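Local atomic coordinates of putative lipoprotein (Parabacteroides distasonis ATCC 8503, PDB entry 3JX8), a protein that is of unknown function but, as a putative lipoprotein with an adhesin-like beta-helical fold, may take part in cell adhesion or lipid binding. Residues 108-113 against 129-134; 150-155 against 170-175; 98-103 against 119-124. One frame throughout, in Å; residues are numbered along the deposited sequence.

How the interactions relate
All three interactions pair consecutive coils of one parallel beta-helix, and together they sample two of its faces. Interactions 1 and 2 lie on the same face, their centres about 10 Å apart: strand 129-132 lies between 108-111 and 150-153 and pairs with both; Leu-132 N and Ile-152 O, 2.9 Å apart, probably make one of the hydrogen bonds joining it to the latter. Interaction 3 lies on another face, with its centre about 12 Å from that of interaction 1 and about 14 Å from that of interaction 2. The faces meet in the interior, where Phe-109 CD1 packs 3.6 Å from Leu-101 CD2. Lys-113 of interaction 1 lies near a glycerol, probably from the crystallisation liquor.

Interaction 1. Residues 108-113 against 129-134; sequences SFIISK and NVELRG
Ser-108 to Ile-111 and Asn-129 to Leu-132 form a parallel strand pair between two successive coils of a beta-helix, the architecture also found in pectate lyases. The ladder starts where Phe-109 N donates to Asn-129 O (2.9 Å); Glu-131 N then returns to Phe-109 O, and Ile-111 N goes to Glu-131 O. At the end of the strands Ile-111 O collects Arg-133 N at 2.8 Å and, weakly, Gly-134 N at 3.4 Å, while a water also donates to it. Phe-109, Ile-111, Val-130 and Leu-132 face the interior, towards Leu-101 and Ile-122 on another face of the helix. There Ile-111 and Leu-132 run side by side, with CD1 of the first 3.8 Å from CD2 of the second. The outer face is more polar: Asn-129 ND2 makes a weak, bent hydrogen bond to Ser-108 OG (3.1 Å). Farther along, Arg-133 grips Glu-131 side-on with two nitrogens, NE and NH2, both to OE1, which lies close to the guanidinium plane; NE is 2.7 Å from that oxygen. This fixes the rotation of the guanidinium and turns one face towards Ile-110. With CG1 beside its own backbone N (chi1 -57°) and the chain extended beyond it (chi2 180°), Ile-110 lays CD1 over that face, off centre and 3.5 Å from Arg-133 NH2.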
loop_
_atom_site.group_PDB
_atom_site.type_symbol
_atom_site.label_atom_id
_atom_site.label_comp_id
_atom_site.label_asym_id
_atom_site.label_seq_id
_atom_site.Cartn_x
_atom_site.Cartn_y
_atom_site.Cartn_z
ATOM N N SER A 108 -10.509 18.915 -3.786
ATOM C CA SER A 108 -11.715 18.294 -3.358
ATOM C C SER A 108 -12.619 18.023 -4.560
ATOM O O SER A 108 -12.886 18.898 -5.360
ATOM C CB SER A 108 -12.364 19.192 -2.322
ATOM O OG SER A 108 -13.683 18.807 -2.101
ATOM N N PHE A 109 -13.032 16.787 -4.728
ATOM C CA PHE A 109 -13.852 16.392 -5.845
ATOM C C PHE A 109 -15.186 15.921 -5.303
ATOM O O PHE A 109 -15.211 14.962 -4.542
ATOM C CB PHE A 109 -13.163 15.286 -6.609
ATOM C CG PHE A 109 -13.858 14.924 -7.863
ATOM C CD1 PHE A 109 -15.001 14.133 -7.833
ATOM C CD2 PHE A 109 -13.379 15.373 -9.087
ATOM C CE1 PHE A 109 -15.641 13.759 -9.011
ATOM C CE2 PHE A 109 -14.035 15.036 -10.273
ATOM C CZ PHE A 109 -15.181 14.234 -10.232
ATOM N N ILE A 110 -16.280 16.577 -5.696
ATOM C CA ILE A 110 -17.615 16.360 -5.097
ATOM C C ILE A 110 -18.696 16.109 -6.137
ATOM O O ILE A 110 -18.822 16.889 -7.083
ATOM C CB ILE A 110 -18.037 17.604 -4.255
ATOM C CG1 ILE A 110 -16.964 17.858 -3.172
ATOM C CG2 ILE A 110 -19.408 17.408 -3.609
ATOM C CD1 ILE A 110 -17.245 19.065 -2.258
ATOM N N ILE A 111 -19.456 15.025 -5.966
ATOM C CA ILE A 111 -20.650 14.715 -6.762
ATOM C C ILE A 111 -21.828 14.832 -5.806
ATOM O O ILE A 111 -21.829 14.165 -4.759
ATOM C CB ILE A 111 -20.623 13.286 -7.337
ATOM C CG1 ILE A 111 -19.405 13.100 -8.218
ATOM C CG2 ILE A 111 -21.910 12.987 -8.100
ATOM C CD1 ILE A 111 -19.400 11.781 -8.962
ATOM N N SER A 112 -22.820 15.666 -6.149
ATOM C CA SER A 112 -23.907 15.974 -5.211
ATOM C C SER A 112 -25.294 15.467 -5.546
ATOM O O SER A 112 -26.125 15.391 -4.654
ATOM C CB SER A 112 -24.009 17.484 -4.996
ATOM O OG SER A 112 -22.946 17.946 -4.190
ATOM N N LYS A 113 -25.543 15.129 -6.808
ATOM C CA LYS A 113 -26.866 14.709 -7.249
ATOM C C LYS A 113 -26.961 13.205 -7.306
ATOM O O LYS A 113 -25.923 12.536 -7.313
ATOM C CB LYS A 113 -27.159 15.303 -8.631
ATOM C CG LYS A 113 -27.147 16.830 -8.635
ATOM C CD LYS A 113 -27.602 17.386 -9.971
ATOM C CE LYS A 113 -27.475 18.918 -10.044
ATOM N NZ LYS A 113 -28.272 19.479 -11.194
ATOM N N ASN A 129 -9.652 15.131 -0.980
ATOM C CA ASN A 129 -10.874 14.394 -0.696
ATOM C C ASN A 129 -11.789 14.211 -1.899
ATOM O O ASN A 129 -11.818 15.049 -2.818
ATOM C CB ASN A 129 -11.645 15.003 0.470
ATOM C CG ASN A 129 -12.059 16.418 0.225
ATOM O OD1 ASN A 129 -11.231 17.296 0.253
ATOM N ND2 ASN A 129 -13.357 16.662 0.055
ATOM N N VAL A 130 -12.447 13.062 -1.938
ATOM C CA VAL A 130 -13.545 12.807 -2.845
ATOM C C VAL A 130 -14.759 12.540 -1.994
ATOM O O VAL A 130 -14.688 11.730 -1.043
ATOM C CB VAL A 130 -13.256 11.617 -3.728
ATOM C CG1 VAL A 130 -14.419 11.343 -4.679
ATOM C CG2 VAL A 130 -11.932 11.850 -4.456
ATOM N N GLU A 131 -15.859 13.230 -2.309
ATOM C CA GLU A 131 -17.134 13.041 -1.639
ATOM C C GLU A 131 -18.256 12.771 -2.606
ATOM O O GLU A 131 -18.581 13.617 -3.457
ATOM C CB GLU A 131 -17.501 14.269 -0.826
ATOM C CG GLU A 131 -16.397 14.736 0.065
ATOM C CD GLU A 131 -16.854 15.795 1.062
ATOM O OE1 GLU A 131 -18.065 16.166 1.075
ATOM O OE2 GLU A 131 -15.980 16.240 1.845
ATOM N N LEU A 132 -18.839 11.585 -2.495
ATOM C CA LEU A 132 -20.043 11.231 -3.220
ATOM C C LEU A 132 -21.183 11.527 -2.267
ATOM O O LEU A 132 -21.554 10.703 -1.435
ATOM C CB LEU A 132 -20.009 9.762 -3.661
ATOM C CG LEU A 132 -18.745 9.361 -4.426
ATOM C CD1 LEU A 132 -18.830 7.910 -4.943
ATOM C CD2 LEU A 132 -18.476 10.313 -5.541
ATOM N N ARG A 133 -21.695 12.747 -2.336
ATOM C CA ARG A 133 -22.726 13.192 -1.399
ATOM C C ARG A 133 -24.096 12.729 -1.790
ATOM O O ARG A 133 -24.935 12.521 -0.936
ATOM C CB ARG A 133 -22.734 14.710 -1.270
ATOM C CG ARG A 133 -21.434 15.245 -0.742
ATOM C CD ARG A 133 -21.481 16.744 -0.603
ATOM N NE ARG A 133 -20.291 17.251 0.087
ATOM C CZ ARG A 133 -19.953 18.544 0.177
ATOM N NH1 ARG A 133 -20.695 19.483 -0.401
ATOM N NH2 ARG A 133 -18.856 18.913 0.837
ATOM N N GLY A 134 -24.339 12.592 -3.075
ATOM C CA GLY A 134 -25.660 12.200 -3.541
ATOM C C GLY A 134 -25.831 10.703 -3.461
ATOM O O GLY A 134 -24.851 9.973 -3.290
HETATM O O HOH W 1 -23.328 11.578 -5.416
HETATM O O HOH W 2 -23.619 18.954 -1.746
#

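Interaction 2. Residues 150-155 against 170-175; sequences NIIAKD and EIEVIG
Asn-150 to Ala-153 and Glu-170 to Val-173 run parallel in exact register, their short axes 4.7 Å apart and their directions only 1° from parallel. Four backbone bonds alternate between the strands: Ile-151 N to Glu-170 O, Glu-172 N to Ile-151 O, Ala-153 N to Glu-172 O, and a more bent one from Ile-174 N to Ala-153 O (140° at the hydrogen). On the outer face Ile-152 and Glu-172 stretch side by side in the same direction, and Ile-152 CD1 comes 3.6 Å from Glu-172 OE1, so that the methyl group flanks the carboxylate. Asn-150 behaves differently. Its CG sits between the backbone N and the carbonyl carbon (chi1 67°), its amide leads away from Glu-170, and CB presses on Glu-170 O at 3.1 Å. A water links the two side chains and the backbone: it accepts from Asn-150 ND2 at 2.9 Å and donates to Ile-151 O and, at 3.3 Å, to Glu-170 OE2. The in-register stacking of equivalent positions from coil to coil is the hallmark of a parallel beta-helix. In its interior apolar residues stack: Ile-151 rests against Ile-171, and Ala-153 CB is 4.3 Å from Val-173 CG1, where Cys-163 and Leu-165 of strand 160-166 pack against Ile-171, and Leu-161 against Val-173. At the end of the ladder, where the first segment begins to turn a corner, Lys-154 O lies 3.4 Å from Ile-174 CG2.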
loop_
_atom_site.group_PDB
_atom_site.type_symbol
_atom_site.label_atom_id
_atom_site.label_comp_id
_atom_site.label_asym_id
_atom_site.label_seq_id
_atom_site.Cartn_x
_atom_site.Cartn_y
_atom_site.Cartn_z
ATOM N N ASN A 150 -8.853 11.505 2.094
ATOM C CA ASN A 150 -10.032 10.661 2.281
ATOM C C ASN A 150 -11.061 10.633 1.170
ATOM O O ASN A 150 -11.153 11.565 0.359
ATOM C CB ASN A 150 -10.736 11.044 3.551
ATOM C CG ASN A 150 -11.305 12.378 3.469
ATOM O OD1 ASN A 150 -10.558 13.346 3.401
ATOM N ND2 ASN A 150 -12.648 12.473 3.478
ATOM N N ILE A 151 -11.798 9.530 1.133
ATOM C CA ILE A 151 -12.945 9.342 0.247
ATOM C C ILE A 151 -14.115 9.016 1.149
ATOM O O ILE A 151 -13.959 8.214 2.076
ATOM C CB ILE A 151 -12.743 8.160 -0.699
ATOM C CG1 ILE A 151 -11.482 8.370 -1.571
ATOM C CG2 ILE A 151 -13.986 7.942 -1.546
ATOM C CD1 ILE A 151 -11.158 7.206 -2.541
ATOM N N ILE A 152 -15.258 9.659 0.911
ATOM C CA ILE A 152 -16.497 9.381 1.625
ATOM C C ILE A 152 -17.637 9.243 0.627
ATOM O O ILE A 152 -17.818 10.106 -0.238
ATOM C CB ILE A 152 -16.857 10.444 2.718
ATOM C CG1 ILE A 152 -18.220 10.095 3.326
ATOM C CG2 ILE A 152 -16.906 11.835 2.156
ATOM C CD1 ILE A 152 -18.490 10.638 4.753
ATOM N N ALA A 153 -18.388 8.152 0.724
ATOM C CA ALA A 153 -19.593 7.957 -0.082
ATOM C C ALA A 153 -20.730 7.907 0.909
ATOM O O ALA A 153 -20.850 6.949 1.675
ATOM C CB ALA A 153 -19.514 6.684 -0.907
ATOM N N LYS A 154 -21.561 8.934 0.905
ATOM C CA LYS A 154 -22.591 9.117 1.921
ATOM C C LYS A 154 -23.865 8.322 1.755
ATOM O O LYS A 154 -24.615 8.187 2.708
ATOM C CB LYS A 154 -22.947 10.591 2.032
ATOM C CG LYS A 154 -21.778 11.418 2.523
ATOM C CD LYS A 154 -22.177 12.839 2.874
ATOM C CE LYS A 154 -21.046 13.540 3.649
ATOM N NZ LYS A 154 -21.169 15.035 3.618
ATOM N N ASP A 155 -24.111 7.750 0.592
ATOM C CA ASP A 155 -25.411 7.132 0.354
ATOM C C ASP A 155 -25.329 6.233 -0.854
ATOM O O ASP A 155 -25.599 6.665 -1.991
ATOM C CB ASP A 155 -26.429 8.262 0.122
ATOM C CG ASP A 155 -27.867 7.782 -0.089
ATOM O OD1 ASP A 155 -28.172 6.575 -0.100
ATOM O OD2 ASP A 155 -28.707 8.684 -0.270
ATOM N N GLU A 170 -8.201 7.641 4.961
ATOM C CA GLU A 170 -9.493 7.180 5.415
ATOM C C GLU A 170 -10.543 7.055 4.284
ATOM O O GLU A 170 -10.713 7.976 3.474
ATOM C CB GLU A 170 -9.997 8.152 6.448
ATOM C CG GLU A 170 -11.296 7.714 7.060
ATOM C CD GLU A 170 -11.886 8.748 7.996
ATOM O OE1 GLU A 170 -11.270 8.937 9.064
ATOM O OE2 GLU A 170 -12.976 9.313 7.660
ATOM N N ILE A 171 -11.224 5.920 4.235
ATOM C CA ILE A 171 -12.350 5.720 3.360
ATOM C C ILE A 171 -13.529 5.441 4.259
ATOM O O ILE A 171 -13.418 4.610 5.180
ATOM C CB ILE A 171 -12.163 4.557 2.390
ATOM C CG1 ILE A 171 -10.907 4.777 1.549
ATOM C CG2 ILE A 171 -13.421 4.392 1.495
ATOM C CD1 ILE A 171 -10.579 3.652 0.588
ATOM N N GLU A 172 -14.643 6.137 3.991
ATOM C CA GLU A 172 -15.887 5.970 4.722
ATOM C C GLU A 172 -17.059 5.771 3.769
ATOM O O GLU A 172 -17.220 6.531 2.799
ATOM C CB GLU A 172 -16.150 7.170 5.624
ATOM C CG GLU A 172 -17.465 7.064 6.376
ATOM C CD GLU A 172 -17.639 8.136 7.474
ATOM O OE1 GLU A 172 -16.853 9.094 7.538
ATOM O OE2 GLU A 172 -18.581 7.998 8.286
ATOM N N VAL A 173 -17.883 4.760 4.049
ATOM C CA VAL A 173 -18.977 4.370 3.172
ATOM C C VAL A 173 -20.211 4.093 3.985
ATOM O O VAL A 173 -20.142 3.467 5.057
ATOM C CB VAL A 173 -18.631 3.156 2.243
ATOM C CG1 VAL A 173 -17.523 3.546 1.291
ATOM C CG2 VAL A 173 -18.263 1.881 3.026
ATOM N N ILE A 174 -21.337 4.597 3.486
ATOM C CA ILE A 174 -22.613 4.549 4.168
ATOM C C ILE A 174 -23.665 4.121 3.158
ATOM O O ILE A 174 -23.751 4.676 2.065
ATOM C CB ILE A 174 -22.974 5.953 4.725
ATOM C CG1 ILE A 174 -21.909 6.418 5.750
ATOM C CG2 ILE A 174 -24.406 5.968 5.326
ATOM C CD1 ILE A 174 -21.921 7.951 6.035
ATOM N N GLY A 175 -24.442 3.107 3.514
ATOM C CA GLY A 175 -25.526 2.630 2.663
ATOM C C GLY A 175 -25.755 1.138 2.751
ATOM O O GLY A 175 -25.693 0.551 3.835
HETATM O O HOH W 3 -13.532 9.861 4.470
#

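Interaction 3. Residues 98-103 against 119-124; sequences LKELNT and RMEINM
Asn-102 and Asn-123 share one first torsion, CG anti to the carbonyl carbon and beside the backbone N (chi1 -69° and -59°), which starts both side chains the same way; with similar second torsions too, the amides lie side by side, planes 14° apart. Asn-123 ND2 donates across the strands to Asn-102 OD1 at 3.0 Å, a donor tilted well out of the plane of the accepting carbonyl. Its other N-H points elsewhere, almost straight to the anti lone pair of Glu-121 OE2 at 2.8 Å, so both protons of this amide are used. Asn-102 repeats the within-strand bond one coil earlier, its ND2 donating to Glu-100 OE2 (2.8 Å). The two glutamates are extended and stack their carboxylates nearly parallel, Glu-100 OE1 lying 3.9 Å from Glu-121 OE2. Two like charges this close presumably repel, and the amide donors, with a water 2.7 Å from Glu-121 OE2, would offset part of the cost. On the buried face Leu-101 CD2 touches Ile-122 CG2 at 4.1 Å. Thr-103 CG2 nestles 3.7 Å from CB of the selenomethionine Met-124, whose bent chain brings CE back to the same methyl. At the other end, the selenomethionine Met-120 bends so that its CE comes 3.5 Å from Leu-98 O. Backbone bonds from Glu-121 N to Lys-99 O through to Thr-103 N and Asn-123 O tie the parallel strands. The row of stacked asparagines continues where Asn-123 OD1 accepts from Asn-144 ND2 of strand 140-146. Strand 25-29 flanks 100-104 on its other edge, Val-130 of strand 129-132 packs against the buried face, and Met-241 of the second subunit rests on Asn-102.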
loop_
_atom_site.group_PDB
_atom_site.type_symbol
_atom_site.label_atom_id
_atom_site.label_comp_id
_atom_site.label_asym_id
_atom_site.label_seq_id
_atom_site.Cartn_x
_atom_site.Cartn_y
_atom_site.Cartn_z
ATOM N N LEU A 98 -19.373 8.878 -15.704
ATOM C CA LEU A 98 -17.997 8.874 -15.207
ATOM C C LEU A 98 -17.632 7.469 -14.773
ATOM O O LEU A 98 -18.060 7.003 -13.717
ATOM C CB LEU A 98 -17.839 9.838 -14.042
ATOM C CG LEU A 98 -16.447 9.935 -13.399
ATOM C CD1 LEU A 98 -15.379 10.434 -14.422
ATOM C CD2 LEU A 98 -16.560 10.829 -12.195
ATOM N N LYS A 99 -16.860 6.796 -15.608
ATOM C CA LYS A 99 -16.438 5.444 -15.339
ATOM C C LYS A 99 -15.200 5.432 -14.485
ATOM O O LYS A 99 -15.017 4.524 -13.702
ATOM C CB LYS A 99 -16.111 4.697 -16.621
ATOM C CG LYS A 99 -17.218 4.652 -17.626
ATOM C CD LYS A 99 -16.837 3.773 -18.815
ATOM C CE LYS A 99 -17.975 3.694 -19.825
ATOM N NZ LYS A 99 -17.675 2.627 -20.839
ATOM N N GLU A 100 -14.338 6.426 -14.670
ATOM C CA GLU A 100 -13.083 6.471 -13.937
ATOM C C GLU A 100 -12.579 7.885 -13.651
ATOM O O GLU A 100 -12.436 8.720 -14.565
ATOM C CB GLU A 100 -12.022 5.674 -14.672
ATOM C CG GLU A 100 -10.819 5.464 -13.843
ATOM C CD GLU A 100 -9.770 4.662 -14.545
ATOM O OE1 GLU A 100 -10.142 3.680 -15.203
ATOM O OE2 GLU A 100 -8.571 5.002 -14.435
ATOM N N LEU A 101 -12.314 8.118 -12.370
ATOM C CA LEU A 101 -11.738 9.328 -11.844
ATOM C C LEU A 101 -10.329 9.009 -11.307
ATOM O O LEU A 101 -10.146 8.133 -10.450
ATOM C CB LEU A 101 -12.588 9.856 -10.692
ATOM C CG LEU A 101 -11.992 11.069 -9.965
ATOM C CD1 LEU A 101 -11.860 12.244 -10.939
ATOM C CD2 LEU A 101 -12.827 11.456 -8.730
ATOM N N ASN A 102 -9.361 9.766 -11.794
ATOM C CA ASN A 102 -8.007 9.725 -11.315
ATOM C C ASN A 102 -7.728 11.115 -10.838
ATOM O O ASN A 102 -7.644 12.035 -11.647
ATOM C CB ASN A 102 -7.062 9.313 -12.436
ATOM C CG ASN A 102 -7.257 7.847 -12.833
ATOM O OD1 ASN A 102 -7.032 6.954 -12.030
ATOM N ND2 ASN A 102 -7.723 7.605 -14.051
ATOM N N THR A 103 -7.662 11.273 -9.531
ATOM C CA THR A 103 -7.439 12.542 -8.913
ATOM C C THR A 103 -6.170 12.498 -8.020
ATOM O O THR A 103 -5.919 11.495 -7.316
ATOM C CB THR A 103 -8.689 12.973 -8.132
ATOM O OG1 THR A 103 -8.501 14.307 -7.679
ATOM C CG2 THR A 103 -8.971 12.096 -6.954
ATOM N N ARG A 119 -20.263 0.754 -13.766
ATOM C CA ARG A 119 -19.008 0.681 -13.020
ATOM C C ARG A 119 -18.406 2.038 -12.861
ATOM O O ARG A 119 -18.059 2.671 -13.857
ATOM C CB ARG A 119 -17.977 -0.212 -13.704
ATOM C CG ARG A 119 -18.333 -1.653 -13.556
ATOM C CD ARG A 119 -17.474 -2.565 -14.418
ATOM N NE ARG A 119 -18.192 -3.817 -14.703
ATOM C CZ ARG A 119 -19.017 -4.006 -15.738
ATOM N NH1 ARG A 119 -19.232 -3.045 -16.641
ATOM N NH2 ARG A 119 -19.630 -5.183 -15.883
HETATM N N MSE A 120 -18.271 2.468 -11.610
HETATM C CA MSE A 120 -17.542 3.675 -11.280
HETATM C C MSE A 120 -16.283 3.346 -10.447
HETATM O O MSE A 120 -16.372 2.759 -9.354
HETATM C CB MSE A 120 -18.432 4.675 -10.552
HETATM C CG MSE A 120 -17.698 6.009 -10.285
HETATM SE SE MSE A 120 -18.744 7.244 -9.244
HETATM C CE MSE A 120 -19.662 8.082 -10.772
ATOM N N GLU A 121 -15.129 3.758 -10.968
ATOM C CA GLU A 121 -13.846 3.605 -10.279
ATOM C C GLU A 121 -13.253 4.957 -9.894
ATOM O O GLU A 121 -13.002 5.803 -10.760
ATOM C CB GLU A 121 -12.868 2.883 -11.194
ATOM C CG GLU A 121 -11.530 2.590 -10.560
ATOM C CD GLU A 121 -10.624 1.826 -11.484
ATOM O OE1 GLU A 121 -11.078 0.827 -12.073
ATOM O OE2 GLU A 121 -9.470 2.226 -11.640
ATOM N N ILE A 122 -13.043 5.156 -8.599
ATOM C CA ILE A 122 -12.397 6.357 -8.056
ATOM C C ILE A 122 -10.983 6.025 -7.573
ATOM O O ILE A 122 -10.801 5.134 -6.722
ATOM C CB ILE A 122 -13.179 6.902 -6.868
ATOM C CG1 ILE A 122 -14.606 7.201 -7.282
ATOM C CG2 ILE A 122 -12.552 8.178 -6.326
ATOM C CD1 ILE A 122 -15.310 7.994 -6.272
ATOM N N ASN A 123 -9.991 6.724 -8.131
ATOM C CA ASN A 123 -8.582 6.561 -7.750
ATOM C C ASN A 123 -8.039 7.920 -7.303
ATOM O O ASN A 123 -8.008 8.874 -8.085
ATOM C CB ASN A 123 -7.748 6.042 -8.908
ATOM C CG ASN A 123 -8.235 4.698 -9.443
ATOM O OD1 ASN A 123 -8.331 3.714 -8.710
ATOM N ND2 ASN A 123 -8.499 4.647 -10.738
HETATM N N MSE A 124 -7.676 8.019 -6.036
HETATM C CA MSE A 124 -7.075 9.215 -5.466
HETATM C C MSE A 124 -5.652 9.000 -4.897
HETATM O O MSE A 124 -5.420 8.038 -4.164
HETATM C CB MSE A 124 -7.942 9.709 -4.355
HETATM C CG MSE A 124 -7.115 10.467 -3.252
HETATM SE SE MSE A 124 -8.253 11.878 -2.817
HETATM C CE MSE A 124 -7.326 13.328 -3.855
HETATM O O HOH W 4 -7.411 2.091 -13.387
#